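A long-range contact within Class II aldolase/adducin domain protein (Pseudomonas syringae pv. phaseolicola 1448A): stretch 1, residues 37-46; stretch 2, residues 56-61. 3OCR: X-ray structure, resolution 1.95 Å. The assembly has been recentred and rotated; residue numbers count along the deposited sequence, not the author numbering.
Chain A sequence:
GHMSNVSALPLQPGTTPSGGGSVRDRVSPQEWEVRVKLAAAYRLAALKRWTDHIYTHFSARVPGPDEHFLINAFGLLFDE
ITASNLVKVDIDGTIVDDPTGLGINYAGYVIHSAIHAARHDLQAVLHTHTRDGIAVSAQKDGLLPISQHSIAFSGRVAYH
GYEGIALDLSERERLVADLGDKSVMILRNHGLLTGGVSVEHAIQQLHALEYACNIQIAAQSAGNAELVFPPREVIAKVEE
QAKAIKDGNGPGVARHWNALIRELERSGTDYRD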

# COMPACT_ATOMS: atom_id res chain seq x y z
N LYS A 37 -2.21 4.83 28.93
CA LYS A 37 -2.03 5.77 27.79
C LYS A 37 -0.83 5.46 26.91
O LYS A 37 -0.95 5.45 25.68
CB LYS A 37 -2.00 7.23 28.26
CG LYS A 37 -3.39 7.80 28.59
CD LYS A 37 -3.33 9.10 29.39
CE LYS A 37 -4.75 9.70 29.54
NZ LYS A 37 -5.61 8.98 30.54
N LEU A 38 0.33 5.21 27.52
CA LEU A 38 1.55 4.87 26.75
C LEU A 38 1.40 3.51 26.05
O LEU A 38 1.82 3.39 24.90
CB LEU A 38 2.81 4.90 27.64
CG LEU A 38 4.14 4.70 26.93
CD1 LEU A 38 4.40 5.85 25.95
CD2 LEU A 38 5.30 4.56 27.94
N ALA A 39 0.77 2.53 26.70
CA ALA A 39 0.50 1.25 26.05
C ALA A 39 -0.43 1.39 24.84
O ALA A 39 -0.19 0.78 23.78
CB ALA A 39 -0.08 0.17 27.08
N ALA A 40 -1.47 2.22 24.97
CA ALA A 40 -2.36 2.52 23.86
C ALA A 40 -1.58 3.17 22.74
O ALA A 40 -1.83 2.89 21.57
CB ALA A 40 -3.47 3.45 24.31
N ALA A 41 -0.63 4.04 23.09
CA ALA A 41 0.18 4.72 22.06
C ALA A 41 1.03 3.71 21.27
O ALA A 41 1.06 3.75 20.04
CB ALA A 41 1.04 5.76 22.68
N TYR A 42 1.65 2.75 21.98
CA TYR A 42 2.37 1.66 21.31
C TYR A 42 1.50 0.82 20.35
O TYR A 42 1.88 0.62 19.20
CB TYR A 42 3.06 0.75 22.33
CG TYR A 42 4.39 1.25 22.84
CD1 TYR A 42 5.56 1.01 22.10
CD2 TYR A 42 4.49 1.93 24.08
CE1 TYR A 42 6.79 1.41 22.57
CE2 TYR A 42 5.73 2.34 24.56
CZ TYR A 42 6.88 2.09 23.78
OH TYR A 42 8.12 2.48 24.19
N ARG A 43 0.36 0.33 20.83
CA ARG A 43 -0.61 -0.38 20.00
C ARG A 43 -1.22 0.39 18.84
O ARG A 43 -1.51 -0.19 17.80
CB ARG A 43 -1.77 -0.90 20.88
CG ARG A 43 -1.29 -1.74 22.04
CD ARG A 43 -1.07 -3.18 21.63
NE ARG A 43 -0.90 -4.04 22.79
CZ ARG A 43 -1.60 -5.14 23.04
NH1 ARG A 43 -2.52 -5.58 22.19
NH2 ARG A 43 -1.35 -5.83 24.13
N LEU A 44 -1.45 1.69 19.04
CA LEU A 44 -1.95 2.55 17.96
C LEU A 44 -0.92 2.68 16.83
O LEU A 44 -1.27 2.66 15.64
CB LEU A 44 -2.29 3.96 18.49
CG LEU A 44 -3.60 4.05 19.28
CD1 LEU A 44 -3.65 5.35 20.09
CD2 LEU A 44 -4.79 3.97 18.32
N ALA A 45 0.34 2.78 17.24
CA ALA A 45 1.45 2.93 16.28
C ALA A 45 1.57 1.64 15.46
O ALA A 45 1.88 1.67 14.27
CB ALA A 45 2.77 3.22 17.01
N ALA A 46 1.28 0.51 16.12
CA ALA A 46 1.28 -0.78 15.47
C ALA A 46 0.11 -0.86 14.51
O ALA A 46 0.30 -1.22 13.35
CB ALA A 46 1.23 -1.93 16.52
N THR A 56 13.03 1.53 17.78
CA THR A 56 12.24 2.72 18.16
C THR A 56 11.36 2.54 19.40
O THR A 56 10.95 1.45 19.76
CB THR A 56 11.46 3.37 16.98
OG1 THR A 56 10.15 2.79 16.84
CG2 THR A 56 12.25 3.29 15.67
N HIS A 57 11.07 3.67 20.05
CA HIS A 57 10.55 3.69 21.39
C HIS A 57 9.72 4.92 21.66
O HIS A 57 9.97 6.00 21.09
CB HIS A 57 11.72 3.68 22.37
CG HIS A 57 12.65 2.52 22.18
ND1 HIS A 57 12.36 1.26 22.64
CD2 HIS A 57 13.84 2.43 21.55
CE1 HIS A 57 13.34 0.44 22.31
NE2 HIS A 57 14.25 1.12 21.64
N PHE A 58 8.73 4.75 22.52
CA PHE A 58 7.94 5.87 23.07
C PHE A 58 8.18 5.93 24.57
O PHE A 58 8.05 4.91 25.25
CB PHE A 58 6.45 5.65 22.83
CG PHE A 58 6.04 5.58 21.39
CD1 PHE A 58 6.87 6.04 20.37
CD2 PHE A 58 4.77 5.12 21.05
CE1 PHE A 58 6.47 5.98 19.06
CE2 PHE A 58 4.36 5.07 19.72
CZ PHE A 58 5.22 5.52 18.73
N SER A 59 8.47 7.11 25.11
CA SER A 59 8.64 7.24 26.57
C SER A 59 7.63 8.24 27.15
O SER A 59 7.20 9.16 26.44
CB SER A 59 10.07 7.66 26.93
OG SER A 59 10.37 8.91 26.35
N ALA A 60 7.27 8.04 28.42
CA ALA A 60 6.45 8.98 29.19
C ALA A 60 6.99 9.15 30.60
O ALA A 60 7.41 8.17 31.22
CB ALA A 60 5.00 8.48 29.27
N ARG A 61 6.95 10.37 31.12
CA ARG A 61 7.26 10.60 32.51
C ARG A 61 6.14 10.05 33.42
O ARG A 61 4.96 10.23 33.14
CB ARG A 61 7.50 12.07 32.81
CG ARG A 61 8.09 12.24 34.24
CD ARG A 61 8.21 13.66 34.62
NE ARG A 61 9.01 13.88 35.85
CZ ARG A 61 8.54 13.81 37.10
NH1 ARG A 61 7.29 13.44 37.35
NH2 ARG A 61 9.35 14.08 38.12

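Phe58 is the centre of this contact: its side chain points from the strand toward the helix, and 118 Å² of the residue is covered there, the largest share of any residue in either stretch. Its ring lies against the helix with an edge inward. Ala45 CB comes to 3.6 Å from Phe58 CE2, and Ala41 CB lies 4.1 Å from Phe58 CD2, so the ring touches two methyl groups one helical turn apart and comes close to the helix backbone. The Ala41 carbonyl also sits near the plane of the ring, with Ala41 O 3.6 Å from Phe58 CE2; this oxygen already accepts the helical hydrogen bond from Ala45 N (3.0 Å), and the aromatic edge, with its slightly positive C-H groups, is a compatible neighbour.

One turn before Tyr42, Leu38 extends the apolar surface along the strand. With chi1 t and chi2 p, Leu38 places CD1 3.7 Å from Phe58 CB; both of its methyls lie near Ala60 CB, Leu38 CD2 at 4.2 Å and Leu38 CD1 at 4.3 Å. Between Phe58 and Ala60, Ser59 points its CA-to-CB bond away, as the alternation of a strand requires, and its hydroxyl is hydrogen-bonded elsewhere in the structure.

The backbones run nearly antiparallel, with 166° between their N-to-C directions and a closest axial approach of 9.1 Å. Leu38 CA lies 6.8 Å from Ala60 CA, and Tyr42 CA lies 7.2 Å from Phe58 CA. One four-residue step along the helix thus matches one two-residue step along the strand, which brings successive inward-facing strand residues opposite successive turns. In all, 336 Å² is buried, summed over both sides.

Tyr42 joins this apolar packing to the polar edge. Its CA-to-CB bond points sideways, but the end of the side chain comes nearer to the strand. Phe58 CB sits over one face of the tyrosine ring, 4.1 Å from its centroid and 28° off the normal, a CH-pi contact; Tyr42 CZ is 3.7 Å from the same Phe58 CB. The two rings meet obliquely, their centroids 5.1 Å apart and their planes at 36°.

At the tip of Tyr42, the hydroxyl reaches the strand backbone. Phe58 N donates a hydrogen bond to Tyr42 OH at 2.9 Å, with an N-H...O angle of 152°, giving a buried amide a polar partner from the helix. Tyr42 OH also lies 2.7 Å from Phe58 O, so the amide and carbonyl of a single residue both converge on this one oxygen.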